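Local coordinates for protein putative hydrolase YdeN (Bacillus subtilis, PDB 1UXO) that probably acts as a serine hydrolase of the alpha/beta-hydrolase superfamily, with a predicted charge relay system, at residues K27-D32 and D181-Y186; L58-L63 and L80-H85; G94-S99 and P177-V182. The protein carries 2 engineered substitutions. All coordinates share one frame; numbering follows the deposited sequence.

The three contacts lie within one alpha/beta domain built on a parallel six-stranded sheet. Interactions 1 and 3 both use helix 177-188, share D181 and V182, and have centres about 10 Å apart: one joins that helix to helix 22-31, the other sets it on strand 92-98. Interaction 2 belongs to the opposite face, its centre about 22 Å from that of interaction 1 and about 19 Å from interaction 3's, yet L80 and L83 of helix 75-84 touch L97 and I95 of the same strand. Along the chain interaction 2 closes before interaction 3 opens and lies inside the loop closed by interaction 1. Strand 92-98 is thus sandwiched between two helical layers, and the C-terminal helix is tied to helix 22-31.

Interaction 1: K27-D32 and D181-Y186; sequences KRLLAD and DVLTSY
L29 and L183 make the apolar part of this helix-to-helix contact. Their side chains cross at about a right angle, and one methyl of L183, CD2, sits against both branches of L29, 3.8 Å from CD1 and 3.9 Å from CD2. The bond to CB of L183 points at helix 22-31, and CG, anti to the backbone N (chi1 -172°), carries CD2 on to L29; both leucines also rest on V7 of strand 6-10, where branched aliphatic chains suit a buried position.

The polar part is bridged by water. D32 OD2 and T184 OG1 are 4.5 Å apart, and a water 2.8 Å from OD2 donates to both oxygens. T184 OG1 is also hydrogen-bonded to Y180 O, one turn back in its helix, while D32 OD2 is probably hydrogen-bonded to Y180 OH.

The charged part stays within one segment. R28 NH1 reaches D32 OD1 at 3.0 Å, the acceptor lying in the guanidinium plane but the arginine standing above the plane of the carboxylate. R28 also makes a cation-pi contact with Y180.

Each carboxylate oxygen of D32 thus has its own partners: OD1 a salt bridge to R28, OD2 hydroxyl and water, which together probably favour the ionised acid.

Interaction 2: L58-L63 and L80-H85; sequences LYQHTL and LRFLEH
The ring of F82 meets Q60 and L63 with its outer carbons, CE1, CE2 and CZ. L63 comes from the opposite direction and sets its CD1 methyl at the ring edge, near the ring plane, 3.7 Å from CE2. NE2 of Q60 approaches CE1 obliquely, also at 3.7 Å, with its amide plane turned 22° from that of the ring; Q60 was modelled in two conformers, so this approach describes one of them. The extended chain of the glutamine suits a partly exposed position, its methylenes spanning the distance to the ring. F82 has CG anti to the backbone N (chi1 -175°), which brings the ring to segment 58-63.

Farther out, L53 and L56 of helix 49-57 touch the ring, and L86 packs on Q60 and L63. Were F82 an alanine, a gap would probably open among L63, L53 and L56, and the Q60 amide would lose the ring it lies against. The 3-10 turn 60-62, which carries Q60 and leads into L63, is fastened at Y59 O, which accepts from both T62 N (2.9 Å) and T62 OG1 (2.7 Å); T62 OG1 is also bonded to Y8 OH.

The contact joins the C-terminal end of helix 75-84, away from the predicted active site, to the loop after helix 49-57; that helix follows strand 67-72 and a tight turn carrying the predicted nucleophile S73, consistent with an alpha/beta-hydrolase nucleophile elbow.

Interaction 3: G94-S99 and P177-V182; sequences GIILVS and PIVYDV
I96 points from the middle of the sheet at helix 177-188, and its side chain can be followed outward. CB leaves the strand toward the helix and splits into two branches. The short one, CG2, lies 4.4 Å from CG1 of V179. The long one starts at CG1, which is close to the hydroxyl of Y186, about two turns beyond V179 on the same helix. Because CD1 is anti to CA (chi2 176°), this last methyl enters the angle between successive turns of the helix: it is 4.0 Å from V182 CG1, equally far from the carbonyl oxygen V179 O, and 4.3 Å from V179 CG1. L183 adds to the surroundings of I96 from the same helix.

Two residues farther on, V98 repeats the approach with a shorter side chain. Its CG2 meets CG2 of V179 at 3.8 Å, methyl against methyl, so V179 serves both strand residues. All four side chains are buried and aliphatic; beta-branched residues suit the strand, and the valines give the helix a compact aliphatic surface.

The spacing follows from the two backbones. Residues two apart on a strand face the same way, as do residues three or four apart on a helix, roughly, and the short axes run nearly antiparallel, at 165°, with a closest approach of 10.2 Å. I96 is meanwhile held in the sheet by backbone bonds to L69 and A71, and V179 also touches V70 and I134 on the flanking strands.

This is the helix-on-sheet layering of the alpha/beta-hydrolase fold, in which the C-terminal helix covers central parallel strands; at the C-terminal end of the strand the side chain of V98 is about 7 Å from those of S73 and H166, both predicted members of the charge relay system.

Interaction 1: K27-D32 and D181-Y186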
# COMPACT_ATOMS: atom_id res chain seq x y z
N LYS A 27 13.55 6.24 -6.91
CA LYS A 27 14.96 6.57 -7.15
C LYS A 27 15.92 5.91 -6.15
O LYS A 27 17.02 5.49 -6.52
CB LYS A 27 15.19 8.10 -7.22
CG LYS A 27 14.41 8.86 -8.30
CD LYS A 27 14.43 10.39 -7.96
CE LYS A 27 13.25 11.25 -8.54
NZ LYS A 27 12.88 12.57 -7.71
N ARG A 28 15.49 5.73 -4.89
CA ARG A 28 16.33 5.09 -3.88
C ARG A 28 16.52 3.59 -4.24
O ARG A 28 17.61 3.04 -4.13
CB ARG A 28 15.78 5.31 -2.49
CG ARG A 28 16.56 4.60 -1.40
CD ARG A 28 18.01 5.20 -1.25
NE ARG A 28 18.78 4.44 -0.28
CZ ARG A 28 19.44 3.32 -0.56
NH1 ARG A 28 19.50 2.86 -1.80
NH2 ARG A 28 20.12 2.71 0.41
N LEU A 29 15.45 2.98 -4.72
CA LEU A 29 15.49 1.60 -5.18
C LEU A 29 16.38 1.44 -6.42
O LEU A 29 17.15 0.47 -6.53
CB LEU A 29 14.06 1.10 -5.39
CG LEU A 29 13.28 0.75 -4.11
CD1 LEU A 29 11.78 0.64 -4.40
CD2 LEU A 29 13.83 -0.56 -3.48
N LEU A 30 16.26 2.36 -7.35
CA LEU A 30 17.09 2.39 -8.55
C LEU A 30 18.59 2.44 -8.20
O LEU A 30 19.43 1.77 -8.86
CB LEU A 30 16.66 3.57 -9.43
CG LEU A 30 17.44 3.67 -10.74
CD1 LEU A 30 17.23 2.39 -11.55
CD2 LEU A 30 17.02 4.98 -11.50
N ALA A 31 18.92 3.14 -7.12
CA ALA A 31 20.32 3.20 -6.66
C ALA A 31 20.88 1.82 -6.27
O ALA A 31 22.13 1.60 -6.28
CB ALA A 31 20.44 4.17 -5.48
N ASP A 32 19.99 0.89 -5.93
CA ASP A 32 20.34 -0.50 -5.71
C ASP A 32 20.19 -1.45 -6.92
O ASP A 32 20.40 -2.67 -6.79
CB ASP A 32 19.45 -1.07 -4.64
CG ASP A 32 19.63 -0.39 -3.31
OD1 ASP A 32 20.63 0.35 -3.01
OD2 ASP A 32 18.75 -0.58 -2.47
N ASP A 181 13.74 0.68 3.90
CA ASP A 181 14.45 -0.28 4.75
C ASP A 181 13.62 -1.56 5.05
O ASP A 181 14.16 -2.68 4.98
CB ASP A 181 14.92 0.37 6.03
CG ASP A 181 16.12 1.33 5.80
OD1 ASP A 181 16.98 1.09 4.90
OD2 ASP A 181 16.28 2.33 6.48
N VAL A 182 12.34 -1.39 5.32
CA VAL A 182 11.46 -2.57 5.56
C VAL A 182 11.39 -3.41 4.29
O VAL A 182 11.56 -4.64 4.32
CB VAL A 182 10.08 -2.15 6.06
CG1 VAL A 182 9.14 -3.36 6.08
CG2 VAL A 182 10.19 -1.54 7.48
N LEU A 183 11.23 -2.76 3.15
CA LEU A 183 11.21 -3.43 1.87
C LEU A 183 12.48 -4.20 1.61
O LEU A 183 12.47 -5.39 1.23
CB LEU A 183 10.94 -2.38 0.75
CG LEU A 183 10.71 -2.87 -0.64
CD1 LEU A 183 9.50 -3.83 -0.70
CD2 LEU A 183 10.58 -1.70 -1.59
N THR A 184 13.60 -3.52 1.79
CA THR A 184 14.88 -4.13 1.53
C THR A 184 15.13 -5.37 2.42
O THR A 184 15.80 -6.32 1.98
CB THR A 184 15.98 -3.04 1.65
OG1 THR A 184 15.82 -2.15 0.53
CG2 THR A 184 17.40 -3.61 1.50
N SER A 185 14.64 -5.36 3.64
CA SER A 185 14.80 -6.50 4.56
C SER A 185 14.10 -7.75 3.99
O SER A 185 14.55 -8.89 4.18
CB SER A 185 14.33 -6.14 5.97
OG SER A 185 12.91 -6.19 6.11
N TYR A 186 13.03 -7.53 3.24
CA TYR A 186 12.35 -8.62 2.58
C TYR A 186 13.23 -9.30 1.53
O TYR A 186 13.03 -10.49 1.23
CB TYR A 186 11.13 -8.14 1.84
CG TYR A 186 9.99 -7.57 2.64
CD1 TYR A 186 9.93 -7.64 4.04
CD2 TYR A 186 8.92 -6.99 1.96
CE1 TYR A 186 8.83 -7.09 4.74
CE2 TYR A 186 7.83 -6.53 2.62
CZ TYR A 186 7.81 -6.57 4.03
OH TYR A 186 6.68 -6.10 4.61
O HOH W 1 16.90 -2.63 -2.00

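Interaction 2: L58-L63 and L80-H85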
# COMPACT_ATOMS: atom_id res chain seq x y z
N LEU A 58 -4.31 -4.36 -15.26
CA LEU A 58 -3.46 -4.14 -16.45
C LEU A 58 -2.06 -4.71 -16.26
O LEU A 58 -1.38 -4.97 -17.26
CB LEU A 58 -3.30 -2.66 -16.76
CG LEU A 58 -4.58 -1.93 -17.15
CD1 LEU A 58 -4.36 -0.46 -17.20
CD2 LEU A 58 -5.18 -2.41 -18.45
N TYR A 59 -1.66 -4.89 -14.98
CA TYR A 59 -0.32 -5.33 -14.56
C TYR A 59 -0.29 -6.78 -14.04
O TYR A 59 0.75 -7.29 -13.66
CB TYR A 59 0.17 -4.37 -13.48
CG TYR A 59 0.37 -3.00 -14.03
CD1 TYR A 59 1.54 -2.67 -14.66
CD2 TYR A 59 -0.66 -2.06 -14.00
CE1 TYR A 59 1.72 -1.40 -15.21
CE2 TYR A 59 -0.48 -0.76 -14.56
CZ TYR A 59 0.72 -0.46 -15.15
OH TYR A 59 0.96 0.79 -15.72
N GLN A 60 -1.45 -7.42 -14.06
CA GLN A 60 -1.69 -8.64 -13.34
C GLN A 60 -0.76 -9.76 -13.82
O GLN A 60 -0.25 -10.60 -13.03
CB GLN A 60 -3.15 -8.96 -13.66
CG GLN A 60 -3.91 -9.94 -13.00
CD GLN A 60 -5.33 -9.79 -13.46
OE1 GLN A 60 -5.71 -10.31 -14.53
NE2 GLN A 60 -6.11 -9.03 -12.71
N HIS A 61 -0.48 -9.75 -15.10
CA HIS A 61 0.36 -10.80 -15.71
C HIS A 61 1.83 -10.69 -15.29
O HIS A 61 2.60 -11.62 -15.50
CB HIS A 61 0.23 -10.73 -17.23
CG HIS A 61 0.79 -9.47 -17.81
ND1 HIS A 61 0.00 -8.35 -18.04
CD2 HIS A 61 2.05 -9.11 -18.14
CE1 HIS A 61 0.76 -7.38 -18.53
NE2 HIS A 61 2.00 -7.82 -18.61
N THR A 62 2.23 -9.56 -14.69
CA THR A 62 3.61 -9.36 -14.24
C THR A 62 3.84 -9.75 -12.78
O THR A 62 4.95 -9.59 -12.29
CB THR A 62 4.05 -7.88 -14.40
OG1 THR A 62 3.38 -7.06 -13.43
CG2 THR A 62 3.59 -7.29 -15.76
N LEU A 63 2.83 -10.21 -12.06
CA LEU A 63 2.95 -10.35 -10.61
C LEU A 63 3.42 -11.74 -10.29
O LEU A 63 2.76 -12.71 -10.66
CB LEU A 63 1.63 -10.16 -9.91
CG LEU A 63 0.86 -8.90 -10.20
CD1 LEU A 63 -0.52 -8.99 -9.56
CD2 LEU A 63 1.61 -7.65 -9.76
N LEU A 80 -5.79 -4.71 -1.33
CA LEU A 80 -6.36 -5.83 -0.56
C LEU A 80 -7.53 -6.48 -1.33
O LEU A 80 -7.63 -7.74 -1.44
CB LEU A 80 -6.82 -5.40 0.86
CG LEU A 80 -5.71 -4.95 1.82
CD1 LEU A 80 -6.30 -4.44 3.10
CD2 LEU A 80 -4.70 -6.03 2.05
N ARG A 81 -8.40 -5.66 -1.88
CA ARG A 81 -9.48 -6.18 -2.70
C ARG A 81 -8.95 -6.87 -3.94
O ARG A 81 -9.50 -7.88 -4.38
CB ARG A 81 -10.44 -5.11 -3.07
CG ARG A 81 -11.24 -4.61 -1.93
CD ARG A 81 -12.27 -5.69 -1.46
NE ARG A 81 -13.04 -5.16 -0.38
CZ ARG A 81 -13.66 -5.87 0.53
NH1 ARG A 81 -13.67 -7.20 0.50
NH2 ARG A 81 -14.28 -5.18 1.48
N PHE A 82 -7.92 -6.30 -4.55
CA PHE A 82 -7.26 -6.90 -5.71
C PHE A 82 -6.73 -8.28 -5.40
O PHE A 82 -6.96 -9.24 -6.17
CB PHE A 82 -6.16 -5.95 -6.18
CG PHE A 82 -5.48 -6.34 -7.41
CD1 PHE A 82 -6.15 -6.41 -8.61
CD2 PHE A 82 -4.10 -6.62 -7.37
CE1 PHE A 82 -5.44 -6.79 -9.79
CE2 PHE A 82 -3.39 -6.97 -8.55
CZ PHE A 82 -4.09 -7.05 -9.74
N LEU A 83 -6.02 -8.43 -4.29
CA LEU A 83 -5.44 -9.74 -3.94
C LEU A 83 -6.51 -10.74 -3.62
O LEU A 83 -6.33 -11.92 -3.90
CB LEU A 83 -4.54 -9.62 -2.72
CG LEU A 83 -3.31 -8.72 -2.92
CD1 LEU A 83 -2.67 -8.62 -1.57
CD2 LEU A 83 -2.37 -9.34 -3.91
N GLU A 84 -7.65 -10.30 -3.05
CA GLU A 84 -8.73 -11.26 -2.76
C GLU A 84 -9.19 -11.99 -3.99
O GLU A 84 -9.53 -13.16 -3.91
CB GLU A 84 -10.00 -10.58 -2.24
CG GLU A 84 -10.01 -10.23 -0.83
CD GLU A 84 -11.37 -9.68 -0.39
OE1 GLU A 84 -12.01 -8.91 -1.13
OE2 GLU A 84 -11.80 -10.02 0.73
N HIS A 85 -9.22 -11.30 -5.12
CA HIS A 85 -9.77 -11.89 -6.33
C HIS A 85 -8.71 -12.39 -7.33
O HIS A 85 -9.04 -12.83 -8.41
CB HIS A 85 -10.72 -10.87 -6.99
CG HIS A 85 -12.03 -10.73 -6.27
ND1 HIS A 85 -12.82 -9.62 -6.36
CD2 HIS A 85 -12.66 -11.57 -5.39
CE1 HIS A 85 -13.90 -9.78 -5.61
NE2 HIS A 85 -13.83 -10.95 -5.00

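Interaction 3: G94-S99 and P177-V182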
# COMPACT_ATOMS: atom_id res chain seq x y z
N GLY A 94 5.74 -9.55 -1.34
CA GLY A 94 5.25 -8.87 -0.16
C GLY A 94 4.48 -7.62 -0.44
O GLY A 94 4.41 -7.14 -1.59
N ILE A 95 3.89 -7.11 0.63
CA ILE A 95 3.11 -5.86 0.62
C ILE A 95 3.48 -5.01 1.83
O ILE A 95 3.77 -5.51 2.95
CB ILE A 95 1.58 -6.12 0.60
CG1 ILE A 95 1.11 -6.85 1.86
CG2 ILE A 95 1.11 -6.83 -0.65
CD1 ILE A 95 -0.42 -7.09 1.86
N ILE A 96 3.53 -3.71 1.60
CA ILE A 96 3.70 -2.76 2.65
C ILE A 96 2.58 -1.74 2.53
O ILE A 96 2.41 -1.12 1.47
CB ILE A 96 5.05 -2.08 2.56
CG1 ILE A 96 6.19 -3.08 2.70
CG2 ILE A 96 5.20 -1.08 3.66
CD1 ILE A 96 7.59 -2.45 2.52
N LEU A 97 1.82 -1.59 3.59
CA LEU A 97 0.63 -0.75 3.59
C LEU A 97 0.89 0.44 4.47
O LEU A 97 0.77 0.36 5.70
CB LEU A 97 -0.58 -1.54 4.06
CG LEU A 97 -0.75 -2.90 3.37
CD1 LEU A 97 -1.93 -3.68 3.95
CD2 LEU A 97 -0.95 -2.71 1.89
N VAL A 98 1.23 1.56 3.83
CA VAL A 98 1.47 2.82 4.55
C VAL A 98 0.16 3.54 4.83
O VAL A 98 -0.57 3.87 3.90
CB VAL A 98 2.46 3.72 3.83
CG1 VAL A 98 2.87 4.85 4.72
CG2 VAL A 98 3.69 2.90 3.44
N SER A 99 -0.15 3.71 6.11
CA SER A 99 -1.43 4.24 6.58
C SER A 99 -2.59 3.41 6.10
O SER A 99 -3.63 3.96 5.71
CB SER A 99 -1.58 5.67 6.14
OG SER A 99 -0.45 6.40 6.49
N PRO A 177 12.43 6.86 4.50
CA PRO A 177 13.40 5.77 4.65
C PRO A 177 12.89 4.48 5.27
O PRO A 177 13.31 3.42 4.85
CB PRO A 177 14.51 6.41 5.49
CG PRO A 177 14.49 7.89 4.99
CD PRO A 177 12.99 8.16 5.00
N ILE A 178 11.99 4.57 6.25
CA ILE A 178 11.47 3.33 6.86
C ILE A 178 10.85 2.38 5.83
O ILE A 178 11.07 1.18 5.93
CB ILE A 178 10.52 3.60 8.01
CG1 ILE A 178 10.15 2.25 8.66
CG2 ILE A 178 9.27 4.40 7.58
CD1 ILE A 178 9.68 2.41 10.05
N VAL A 179 10.13 2.91 4.82
CA VAL A 179 9.55 2.06 3.80
C VAL A 179 10.64 1.37 2.99
O VAL A 179 10.57 0.16 2.72
CB VAL A 179 8.55 2.81 2.86
CG1 VAL A 179 7.97 1.83 1.88
CG2 VAL A 179 7.45 3.39 3.66
N TYR A 180 11.68 2.10 2.60
CA TYR A 180 12.77 1.52 1.82
C TYR A 180 13.49 0.41 2.63
O TYR A 180 13.82 -0.67 2.11
CB TYR A 180 13.76 2.62 1.34
CG TYR A 180 15.04 2.02 0.92
CD1 TYR A 180 15.17 1.44 -0.35
CD2 TYR A 180 16.12 1.93 1.81
CE1 TYR A 180 16.35 0.81 -0.74
CE2 TYR A 180 17.29 1.30 1.43
CZ TYR A 180 17.38 0.74 0.17
OH TYR A 180 18.55 0.10 -0.15
N ASP A 181 13.74 0.68 3.90
CA ASP A 181 14.45 -0.28 4.75
C ASP A 181 13.62 -1.56 5.05
O ASP A 181 14.16 -2.68 4.98
CB ASP A 181 14.92 0.37 6.03
CG ASP A 181 16.12 1.33 5.80
OD1 ASP A 181 16.98 1.09 4.90
OD2 ASP A 181 16.28 2.33 6.48
N VAL A 182 12.34 -1.39 5.32
CA VAL A 182 11.46 -2.57 5.56
C VAL A 182 11.39 -3.41 4.29
O VAL A 182 11.56 -4.64 4.32
CB VAL A 182 10.08 -2.15 6.06
CG1 VAL A 182 9.14 -3.36 6.08
CG2 VAL A 182 10.19 -1.54 7.48